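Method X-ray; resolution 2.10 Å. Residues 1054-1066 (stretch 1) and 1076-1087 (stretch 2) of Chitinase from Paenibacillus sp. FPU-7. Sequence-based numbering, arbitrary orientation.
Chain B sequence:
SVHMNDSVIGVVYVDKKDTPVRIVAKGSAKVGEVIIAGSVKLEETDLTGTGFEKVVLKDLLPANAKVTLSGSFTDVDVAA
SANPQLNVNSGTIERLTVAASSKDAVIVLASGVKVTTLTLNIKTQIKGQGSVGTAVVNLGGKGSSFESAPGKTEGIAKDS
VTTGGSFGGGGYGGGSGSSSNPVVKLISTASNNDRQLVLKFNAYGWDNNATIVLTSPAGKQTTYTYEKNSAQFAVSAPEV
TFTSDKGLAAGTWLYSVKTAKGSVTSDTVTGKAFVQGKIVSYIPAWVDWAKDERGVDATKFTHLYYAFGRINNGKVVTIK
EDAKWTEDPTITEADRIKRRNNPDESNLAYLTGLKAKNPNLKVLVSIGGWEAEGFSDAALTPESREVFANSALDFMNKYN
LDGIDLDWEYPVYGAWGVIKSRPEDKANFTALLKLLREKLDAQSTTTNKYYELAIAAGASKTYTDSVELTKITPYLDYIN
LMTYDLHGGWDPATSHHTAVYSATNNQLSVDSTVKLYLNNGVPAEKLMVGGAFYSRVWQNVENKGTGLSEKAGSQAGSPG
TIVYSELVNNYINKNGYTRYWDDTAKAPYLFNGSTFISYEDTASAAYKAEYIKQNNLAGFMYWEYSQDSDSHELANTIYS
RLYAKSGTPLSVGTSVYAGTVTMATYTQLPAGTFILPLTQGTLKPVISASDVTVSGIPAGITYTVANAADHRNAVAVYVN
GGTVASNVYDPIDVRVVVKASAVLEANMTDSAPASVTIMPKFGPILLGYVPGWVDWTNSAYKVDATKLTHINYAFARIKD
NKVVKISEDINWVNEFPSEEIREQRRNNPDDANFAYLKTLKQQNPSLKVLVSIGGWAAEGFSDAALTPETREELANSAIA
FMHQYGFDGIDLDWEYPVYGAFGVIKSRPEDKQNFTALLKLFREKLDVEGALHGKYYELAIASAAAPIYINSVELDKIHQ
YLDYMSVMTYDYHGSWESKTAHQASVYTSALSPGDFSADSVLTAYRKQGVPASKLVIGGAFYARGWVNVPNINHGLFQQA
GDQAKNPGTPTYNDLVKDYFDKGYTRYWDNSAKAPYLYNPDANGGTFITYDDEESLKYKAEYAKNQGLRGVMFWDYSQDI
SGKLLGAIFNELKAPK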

ATOM      1  N   ASP B1054     -19.986 -33.625 -29.973  1.00 35.96           N
ATOM      2  CA  ASP B1054     -18.716 -33.529 -30.612  1.00 34.54           C
ATOM      3  C   ASP B1054     -17.600 -33.817 -29.590  1.00 43.98           C
ATOM      4  O   ASP B1054     -16.623 -34.528 -29.920  1.00 46.95           O
ATOM      5  CB  ASP B1054     -18.487 -32.165 -31.240  1.00 34.31           C
ATOM      6  CG  ASP B1054     -19.467 -31.851 -32.361  1.00 34.76           C
ATOM      7  OD1 ASP B1054     -20.008 -32.805 -32.903  1.00 34.30           O
ATOM      8  OD2 ASP B1054     -19.708 -30.647 -32.664  1.00 38.73           O
ATOM      9  N   LEU B1055     -17.731 -33.292 -28.365  1.00 35.23           N
ATOM     10  CA  LEU B1055     -16.705 -33.484 -27.381  1.00 36.36           C
ATOM     11  C   LEU B1055     -16.552 -34.959 -27.154  1.00 35.24           C
ATOM     12  O   LEU B1055     -15.399 -35.465 -27.112  1.00 36.05           O
ATOM     13  CB  LEU B1055     -16.952 -32.752 -26.055  1.00 33.70           C
ATOM     14  CG  LEU B1055     -16.984 -31.235 -26.075  1.00 32.59           C
ATOM     15  CD1 LEU B1055     -17.104 -30.754 -24.629  1.00 35.15           C
ATOM     16  CD2 LEU B1055     -15.725 -30.691 -26.734  1.00 33.09           C
ATOM     17  N   VAL B1056     -17.676 -35.640 -27.057  1.00 35.44           N
ATOM     18  CA  VAL B1056     -17.667 -37.051 -26.759  1.00 39.44           C
ATOM     19  C   VAL B1056     -16.971 -37.845 -27.870  1.00 47.37           C
ATOM     20  O   VAL B1056     -16.097 -38.617 -27.580  1.00 48.50           O
ATOM     21  CB  VAL B1056     -19.068 -37.610 -26.490  1.00 40.60           C
ATOM     22  CG1 VAL B1056     -19.101 -39.163 -26.524  1.00 39.83           C
ATOM     23  CG2 VAL B1056     -19.535 -37.129 -25.140  1.00 35.10           C
ATOM     24  N   LYS B1057     -17.347 -37.668 -29.123  1.00 48.90           N
ATOM     25  CA  LYS B1057     -16.762 -38.531 -30.157  1.00 53.79           C
ATOM     26  C   LYS B1057     -15.359 -38.091 -30.664  1.00 49.13           C
ATOM     27  O   LYS B1057     -14.606 -38.928 -31.135  1.00 43.70           O
ATOM     28  CB  LYS B1057     -17.765 -38.796 -31.279  1.00 55.10           C
ATOM     29  CG  LYS B1057     -18.168 -37.596 -32.102  1.00 64.50           C
ATOM     30  CD  LYS B1057     -19.273 -37.992 -33.095  1.00 75.26           C
ATOM     31  CE  LYS B1057     -19.873 -36.785 -33.837  1.00 79.14           C
ATOM     32  NZ  LYS B1057     -18.891 -35.709 -34.233  1.00 78.85           N
ATOM     33  N   ASP B1058     -14.996 -36.816 -30.518  1.00 41.98           N
ATOM     34  CA  ASP B1058     -13.797 -36.261 -31.153  1.00 42.62           C
ATOM     35  C   ASP B1058     -12.743 -35.674 -30.207  1.00 45.59           C
ATOM     36  O   ASP B1058     -11.710 -35.250 -30.711  1.00 45.80           O
ATOM     37  CB  ASP B1058     -14.156 -35.086 -32.098  1.00 43.44           C
ATOM     38  CG  ASP B1058     -15.046 -35.479 -33.280  1.00 47.00           C
ATOM     39  OD1 ASP B1058     -15.217 -36.667 -33.577  1.00 46.90           O
ATOM     40  OD2 ASP B1058     -15.579 -34.552 -33.932  1.00 51.28           O
ATOM     41  N   TYR B1059     -13.008 -35.515 -28.905  1.00 37.14           N
ATOM     42  CA  TYR B1059     -12.063 -34.764 -28.026  1.00 37.60           C
ATOM     43  C   TYR B1059     -11.654 -35.538 -26.792  1.00 38.19           C
ATOM     44  O   TYR B1059     -10.460 -35.726 -26.488  1.00 43.69           O
ATOM     45  CB  TYR B1059     -12.674 -33.442 -27.558  1.00 38.62           C
ATOM     46  CG  TYR B1059     -12.726 -32.377 -28.595  1.00 33.09           C
ATOM     47  CD1 TYR B1059     -13.663 -32.425 -29.614  1.00 31.92           C
ATOM     48  CD2 TYR B1059     -11.851 -31.313 -28.544  1.00 32.63           C
ATOM     49  CE1 TYR B1059     -13.704 -31.424 -30.579  1.00 33.02           C
ATOM     50  CE2 TYR B1059     -11.870 -30.325 -29.519  1.00 34.16           C
ATOM     51  CZ  TYR B1059     -12.807 -30.385 -30.509  1.00 32.11           C
ATOM     52  OH  TYR B1059     -12.811 -29.376 -31.435  1.00 35.65           O
ATOM     53  N   PHE B1060     -12.655 -36.021 -26.084  1.00 41.11           N
ATOM     54  CA  PHE B1060     -12.402 -36.827 -24.910  1.00 42.79           C
ATOM     55  C   PHE B1060     -11.507 -38.044 -25.255  1.00 48.90           C
ATOM     56  O   PHE B1060     -11.841 -38.861 -26.155  1.00 47.91           O
ATOM     57  CB  PHE B1060     -13.712 -37.280 -24.227  1.00 42.69           C
ATOM     58  CG  PHE B1060     -14.576 -36.136 -23.631  1.00 43.96           C
ATOM     59  CD1 PHE B1060     -14.028 -34.865 -23.269  1.00 41.56           C
ATOM     60  CD2 PHE B1060     -15.954 -36.350 -23.425  1.00 39.57           C
ATOM     61  CE1 PHE B1060     -14.855 -33.862 -22.737  1.00 41.69           C
ATOM     62  CE2 PHE B1060     -16.768 -35.355 -22.887  1.00 37.88           C
ATOM     63  CZ  PHE B1060     -16.219 -34.117 -22.547  1.00 37.38           C
ATOM     64  N   ASP B1061     -10.385 -38.133 -24.527  1.00 51.89           N
ATOM     65  CA  ASP B1061      -9.383 -39.214 -24.679  1.00 54.27           C
ATOM     66  C   ASP B1061      -8.805 -39.312 -26.098  1.00 53.60           C
ATOM     67  O   ASP B1061      -8.598 -40.394 -26.616  1.00 58.53           O
ATOM     68  CB  ASP B1061      -9.972 -40.558 -24.282  1.00 49.29           C
ATOM     69  CG  ASP B1061     -10.648 -40.522 -22.957  1.00 54.53           C
ATOM     70  OD1 ASP B1061     -10.032 -40.023 -21.996  1.00 58.43           O
ATOM     71  OD2 ASP B1061     -11.802 -40.991 -22.873  1.00 62.07           O
ATOM     72  N   LYS B1062      -8.607 -38.159 -26.721  1.00 53.21           N
ATOM     73  CA  LYS B1062      -8.015 -38.042 -28.035  1.00 45.33           C
ATOM     74  C   LYS B1062      -6.923 -37.054 -27.883  1.00 42.26           C
ATOM     75  O   LYS B1062      -6.797 -36.132 -28.670  1.00 40.70           O
ATOM     76  CB  LYS B1062      -8.997 -37.517 -29.061  1.00 47.68           C
ATOM     77  CG  LYS B1062      -9.400 -38.511 -30.096  1.00 49.71           C
ATOM     78  CD  LYS B1062     -10.334 -39.568 -29.554  1.00 47.13           C
ATOM     79  CE  LYS B1062     -11.249 -39.941 -30.716  1.00 48.07           C
ATOM     80  NZ  LYS B1062     -12.211 -40.980 -30.281  1.00 49.50           N
ATOM     81  N   GLY B1063      -6.128 -37.238 -26.838  1.00 44.65           N
ATOM     82  CA  GLY B1063      -5.015 -36.340 -26.589  1.00 46.98           C
ATOM     83  C   GLY B1063      -5.409 -35.108 -25.808  1.00 51.85           C
ATOM     84  O   GLY B1063      -4.574 -34.224 -25.626  1.00 44.05           O
ATOM     85  N   TYR B1064      -6.673 -35.053 -25.349  1.00 47.90           N
ATOM     86  CA  TYR B1064      -7.157 -33.953 -24.532  1.00 42.52           C
ATOM     87  C   TYR B1064      -7.180 -34.531 -23.152  1.00 37.64           C
ATOM     88  O   TYR B1064      -7.719 -35.631 -22.923  1.00 37.28           O
ATOM     89  CB  TYR B1064      -8.578 -33.464 -24.976  1.00 38.60           C
ATOM     90  CG  TYR B1064      -8.519 -32.608 -26.213  1.00 36.88           C
ATOM     91  CD1 TYR B1064      -8.276 -31.231 -26.119  1.00 39.79           C
ATOM     92  CD2 TYR B1064      -8.650 -33.169 -27.494  1.00 37.07           C
ATOM     93  CE1 TYR B1064      -8.172 -30.425 -27.264  1.00 41.69           C
ATOM     94  CE2 TYR B1064      -8.579 -32.368 -28.636  1.00 36.02           C
ATOM     95  CZ  TYR B1064      -8.310 -31.015 -28.533  1.00 39.16           C
ATOM     96  OH  TYR B1064      -8.173 -30.247 -29.688  1.00 38.56           O
ATOM     97  N   THR B1065      -6.639 -33.754 -22.219  1.00 37.50           N
ATOM     98  CA  THR B1065      -6.815 -34.037 -20.794  1.00 40.40           C
ATOM     99  C   THR B1065      -7.801 -33.026 -20.156  1.00 39.16           C
ATOM    100  O   THR B1065      -7.757 -31.801 -20.461  1.00 31.89           O
ATOM    101  CB  THR B1065      -5.458 -33.981 -20.049  1.00 39.79           C
ATOM    102  OG1 THR B1065      -4.482 -34.721 -20.812  1.00 54.23           O
ATOM    103  CG2 THR B1065      -5.579 -34.536 -18.635  1.00 37.25           C
ATOM    104  N   ARG B1066      -8.654 -33.570 -19.284  1.00 40.33           N
ATOM    105  CA  ARG B1066      -9.669 -32.813 -18.546  1.00 35.91           C
ATOM    106  C   ARG B1066      -9.019 -32.254 -17.300  1.00 34.48           C
ATOM    107  O   ARG B1066      -8.480 -32.989 -16.532  1.00 35.80           O
ATOM    108  CB  ARG B1066     -10.858 -33.681 -18.156  1.00 33.97           C
ATOM    109  CG  ARG B1066     -11.883 -32.882 -17.304  1.00 38.53           C
ATOM    110  CD  ARG B1066     -13.068 -33.725 -16.875  1.00 41.06           C
ATOM    111  NE  ARG B1066     -14.102 -32.992 -16.124  1.00 38.47           N
ATOM    112  CZ  ARG B1066     -14.044 -32.659 -14.823  1.00 39.80           C
ATOM    113  NH1 ARG B1066     -12.946 -32.871 -14.070  1.00 39.65           N
ATOM    114  NH2 ARG B1066     -15.088 -32.054 -14.246  1.00 36.32           N
ATOM    115  N   TYR B1076     -12.097 -27.779 -18.106  1.00 30.96           N
ATOM    116  CA  TYR B1076     -11.470 -27.428 -19.349  1.00 32.24           C
ATOM    117  C   TYR B1076     -10.636 -28.582 -19.849  1.00 38.11           C
ATOM    118  O   TYR B1076     -10.273 -29.468 -19.086  1.00 41.58           O
ATOM    119  CB  TYR B1076     -10.632 -26.163 -19.287  1.00 30.06           C
ATOM    120  CG  TYR B1076      -9.506 -26.081 -18.252  1.00 32.74           C
ATOM    121  CD1 TYR B1076      -9.774 -25.883 -16.908  1.00 36.41           C
ATOM    122  CD2 TYR B1076      -8.170 -26.151 -18.628  1.00 33.87           C
ATOM    123  CE1 TYR B1076      -8.736 -25.767 -15.966  1.00 33.98           C
ATOM    124  CE2 TYR B1076      -7.137 -26.026 -17.707  1.00 36.25           C
ATOM    125  CZ  TYR B1076      -7.429 -25.845 -16.368  1.00 33.78           C
ATOM    126  OH  TYR B1076      -6.437 -25.739 -15.454  1.00 38.11           O
ATOM    127  N   LEU B1077     -10.368 -28.562 -21.145  1.00 37.79           N
ATOM    128  CA  LEU B1077      -9.595 -29.593 -21.822  1.00 38.72           C
ATOM    129  C   LEU B1077      -8.358 -28.891 -22.339  1.00 40.31           C
ATOM    130  O   LEU B1077      -8.475 -27.756 -22.782  1.00 39.41           O
ATOM    131  CB  LEU B1077     -10.366 -30.183 -23.000  1.00 36.96           C
ATOM    132  CG  LEU B1077     -11.221 -31.434 -22.844  1.00 37.93           C
ATOM    133  CD1 LEU B1077     -11.701 -31.754 -21.466  1.00 35.66           C
ATOM    134  CD2 LEU B1077     -12.366 -31.460 -23.853  1.00 39.42           C
ATOM    135  N   TYR B1078      -7.199 -29.574 -22.281  1.00 40.40           N
ATOM    136  CA  TYR B1078      -5.988 -29.135 -22.992  1.00 41.33           C
ATOM    137  C   TYR B1078      -5.391 -30.328 -23.771  1.00 41.77           C
ATOM    138  O   TYR B1078      -5.467 -31.524 -23.354  1.00 36.39           O
ATOM    139  CB  TYR B1078      -4.967 -28.484 -22.039  1.00 42.25           C
ATOM    140  CG  TYR B1078      -3.822 -27.786 -22.775  1.00 43.24           C
ATOM    141  CD1 TYR B1078      -4.055 -26.643 -23.512  1.00 37.10           C
ATOM    142  CD2 TYR B1078      -2.504 -28.301 -22.757  1.00 47.24           C
ATOM    143  CE1 TYR B1078      -3.062 -26.030 -24.234  1.00 41.14           C
ATOM    144  CE2 TYR B1078      -1.474 -27.657 -23.473  1.00 40.86           C
ATOM    145  CZ  TYR B1078      -1.757 -26.529 -24.213  1.00 42.40           C
ATOM    146  OH  TYR B1078      -0.794 -25.823 -24.917  1.00 36.59           O
ATOM    147  N   ASN B1079      -4.914 -30.008 -24.958  1.00 43.56           N
ATOM    148  CA  ASN B1079      -4.213 -30.988 -25.816  1.00 44.72           C
ATOM    149  C   ASN B1079      -3.007 -30.205 -26.364  1.00 43.72           C
ATOM    150  O   ASN B1079      -3.159 -29.352 -27.237  1.00 40.82           O
ATOM    151  CB  ASN B1079      -5.101 -31.545 -26.936  1.00 47.64           C
ATOM    152  CG  ASN B1079      -4.373 -32.575 -27.830  1.00 52.62           C
ATOM    153  OD1 ASN B1079      -3.147 -32.598 -27.912  1.00 49.89           O
ATOM    154  ND2 ASN B1079      -5.143 -33.442 -28.485  1.00 51.35           N
ATOM    155  N   PRO B1080      -1.798 -30.469 -25.819  1.00 45.19           N
ATOM    156  CA  PRO B1080      -0.605 -29.731 -26.306  1.00 44.58           C
ATOM    157  C   PRO B1080      -0.340 -29.964 -27.821  1.00 48.88           C
ATOM    158  O   PRO B1080       0.161 -29.063 -28.553  1.00 51.77           O
ATOM    159  CB  PRO B1080       0.539 -30.267 -25.422  1.00 45.68           C
ATOM    160  CG  PRO B1080       0.001 -31.438 -24.641  1.00 48.72           C
ATOM    161  CD  PRO B1080      -1.470 -31.617 -24.953  1.00 47.45           C
ATOM    162  N   ASP B1081      -0.775 -31.120 -28.310  1.00 44.82           N
ATOM    163  CA  ASP B1081      -0.452 -31.522 -29.674  1.00 58.45           C
ATOM    164  C   ASP B1081      -1.401 -31.074 -30.787  1.00 64.11           C
ATOM    165  O   ASP B1081      -1.019 -31.162 -31.958  1.00 70.16           O
ATOM    166  CB  ASP B1081      -0.282 -33.049 -29.690  1.00 53.76           C
ATOM    167  CG  ASP B1081       0.799 -33.513 -28.700  1.00 51.33           C
ATOM    168  OD1 ASP B1081       1.783 -32.759 -28.441  1.00 49.18           O
ATOM    169  OD2 ASP B1081       0.641 -34.612 -28.160  1.00 48.45           O
ATOM    170  N   ALA B1082      -2.598 -30.578 -30.462  1.00 57.88           N
ATOM    171  CA  ALA B1082      -3.658 -30.522 -31.478  1.00 58.15           C
ATOM    172  C   ALA B1082      -3.438 -29.477 -32.549  1.00 61.24           C
ATOM    173  O   ALA B1082      -3.395 -29.831 -33.734  1.00 84.63           O
ATOM    174  CB  ALA B1082      -5.026 -30.380 -30.846  1.00 61.53           C
ATOM    175  N   ASN B1083      -3.293 -28.207 -32.184  1.00 63.17           N
ATOM    176  CA  ASN B1083      -3.047 -27.159 -33.208  1.00 55.19           C
ATOM    177  C   ASN B1083      -2.266 -26.091 -32.553  1.00 55.99           C
ATOM    178  O   ASN B1083      -2.750 -24.990 -32.326  1.00 56.63           O
ATOM    179  CB  ASN B1083      -4.342 -26.542 -33.759  1.00 52.87           C
ATOM    180  CG  ASN B1083      -4.841 -27.242 -34.979  1.00 57.21           C
ATOM    181  OD1 ASN B1083      -4.341 -27.028 -36.071  1.00 62.04           O
ATOM    182  ND2 ASN B1083      -5.847 -28.070 -34.809  1.00 57.06           N
ATOM    183  N   GLY B1084      -1.047 -26.439 -32.201  1.00 56.96           N
ATOM    184  CA  GLY B1084      -0.164 -25.494 -31.505  1.00 57.06           C
ATOM    185  C   GLY B1084      -0.454 -25.419 -30.014  1.00 51.34           C
ATOM    186  O   GLY B1084       0.120 -24.523 -29.307  1.00 44.65           O
ATOM    187  N   GLY B1085      -1.262 -26.400 -29.549  1.00 44.64           N
ATOM    188  CA  GLY B1085      -1.964 -26.340 -28.237  1.00 50.22           C
ATOM    189  C   GLY B1085      -3.436 -25.863 -28.334  1.00 42.58           C
ATOM    190  O   GLY B1085      -3.678 -24.718 -28.693  1.00 39.75           O
ATOM    191  N   THR B1086      -4.383 -26.750 -28.004  1.00 45.31           N
ATOM    192  CA  THR B1086      -5.851 -26.468 -28.019  1.00 48.86           C
ATOM    193  C   THR B1086      -6.500 -26.565 -26.591  1.00 44.26           C
ATOM    194  O   THR B1086      -6.351 -27.556 -25.877  1.00 36.15           O
ATOM    195  CB  THR B1086      -6.574 -27.360 -29.057  1.00 47.41           C
ATOM    196  OG1 THR B1086      -6.127 -26.955 -30.345  1.00 44.21           O
ATOM    197  CG2 THR B1086      -8.111 -27.198 -29.020  1.00 46.20           C
ATOM    198  N   PHE B1087      -7.159 -25.461 -26.211  1.00 42.65           N
ATOM    199  CA  PHE B1087      -7.797 -25.285 -24.908  1.00 38.31           C
ATOM    200  C   PHE B1087      -9.287 -25.185 -25.144  1.00 36.84           C
ATOM    201  O   PHE B1087      -9.710 -24.346 -25.935  1.00 34.33           O
ATOM    202  CB  PHE B1087      -7.319 -23.959 -24.293  1.00 39.69           C
ATOM    203  CG  PHE B1087      -7.965 -23.629 -22.978  1.00 35.51           C
ATOM    204  CD1 PHE B1087      -9.160 -22.869 -22.933  1.00 38.41           C
ATOM    205  CD2 PHE B1087      -7.390 -24.030 -21.791  1.00 35.56           C
ATOM    206  CE1 PHE B1087      -9.764 -22.561 -21.713  1.00 34.11           C
ATOM    207  CE2 PHE B1087      -7.989 -23.715 -20.562  1.00 38.62           C
ATOM    208  CZ  PHE B1087      -9.190 -22.983 -20.523  1.00 35.12           C
TER
HETATM  209  O   HOH W   1      -1.902 -35.159 -26.171  1.00 51.17           O

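What holds the two backbones together? Thr1065 and Tyr1078 form the hydrogen-bonded pair of an antiparallel bridge: Thr1065 N donates to Tyr1078 O at 2.8 Å, and Tyr1078 N donates back to Thr1065 O at 2.9 Å. Both bonds are nearly straight, with angles of 164° and 158° at the hydrogen, so the N-H and C=O groups of the two residues are well matched in a small closed ring. Arg1066 and Leu1077 follow as the non-hydrogen-bonded pair; Arg1066 CA and Leu1077 CA are 4.6 Å apart, closer than Thr1065 CA and Tyr1078 CA at 5.4 Å. The carbonyls also receive CA-H...O contacts: Tyr1064 CA lies 3.2 Å from Tyr1078 O, and Leu1077 CA lies 3.2 Å from Thr1065 O.

How does the polar contact continue beyond the bridge? Water 1 lies between the stretches, placed to donate to Gly1063 O at 2.9 Å and to Asp1081 OD2 at 3.3 Å, though it has more acceptors in reach than protons. The OD1 of Asn1079 serves its own turn, where Asp1081 N donates to Asn1079 OD1 at 2.8 Å and helps to hold the type I turn that runs from Asn1079 to Ala1082. The side-chain amide of Asn1079 crowds Gly1063 closely enough that a CB on Gly1063 would fall 2.7 Å from Asn1079 ND2. The backbone angles of Gly1063 call for glycine as well, since a CB would be jammed against the preceding carbonyl.

What does the ring of Tyr1064 pack against? One face is covered by Asn1079 CB, which sits 3.4 Å from the centroid of the Tyr1064 ring and only 17° off the normal. This is a CH-pi contact, in which an aliphatic hydrogen meets the electron-rich face of the ring. Around it, Tyr1064 CD1 approaches Leu1077 CB at 3.9 Å and Tyr1064 CZ approaches Ala1082 CB at 4.1 Å, while Tyr1064 OH reaches Thr1086 CG2 at 3.1 Å. The tyrosine thus spans from the bridge to the far side of the turn, touching both strands of the second stretch.

Where do the helix and the loop that follows it meet the second stretch? They meet it at Leu1077, whose side chain lies on the same face of the sheet as that of Arg1066. Phe1060 points its CA-to-CB bond away, yet its ring comes back so that Phe1060 CE1 lies 3.6 Å from Leu1077 CD2, with the methyl at the ring edge. Tyr1059 CB, at 4.2 Å, and Leu1055 CD2, at 4.5 Å, approach the same Leu1077 CD2 methyl. These apolar contacts help to bury the leucine without needing any directional bond.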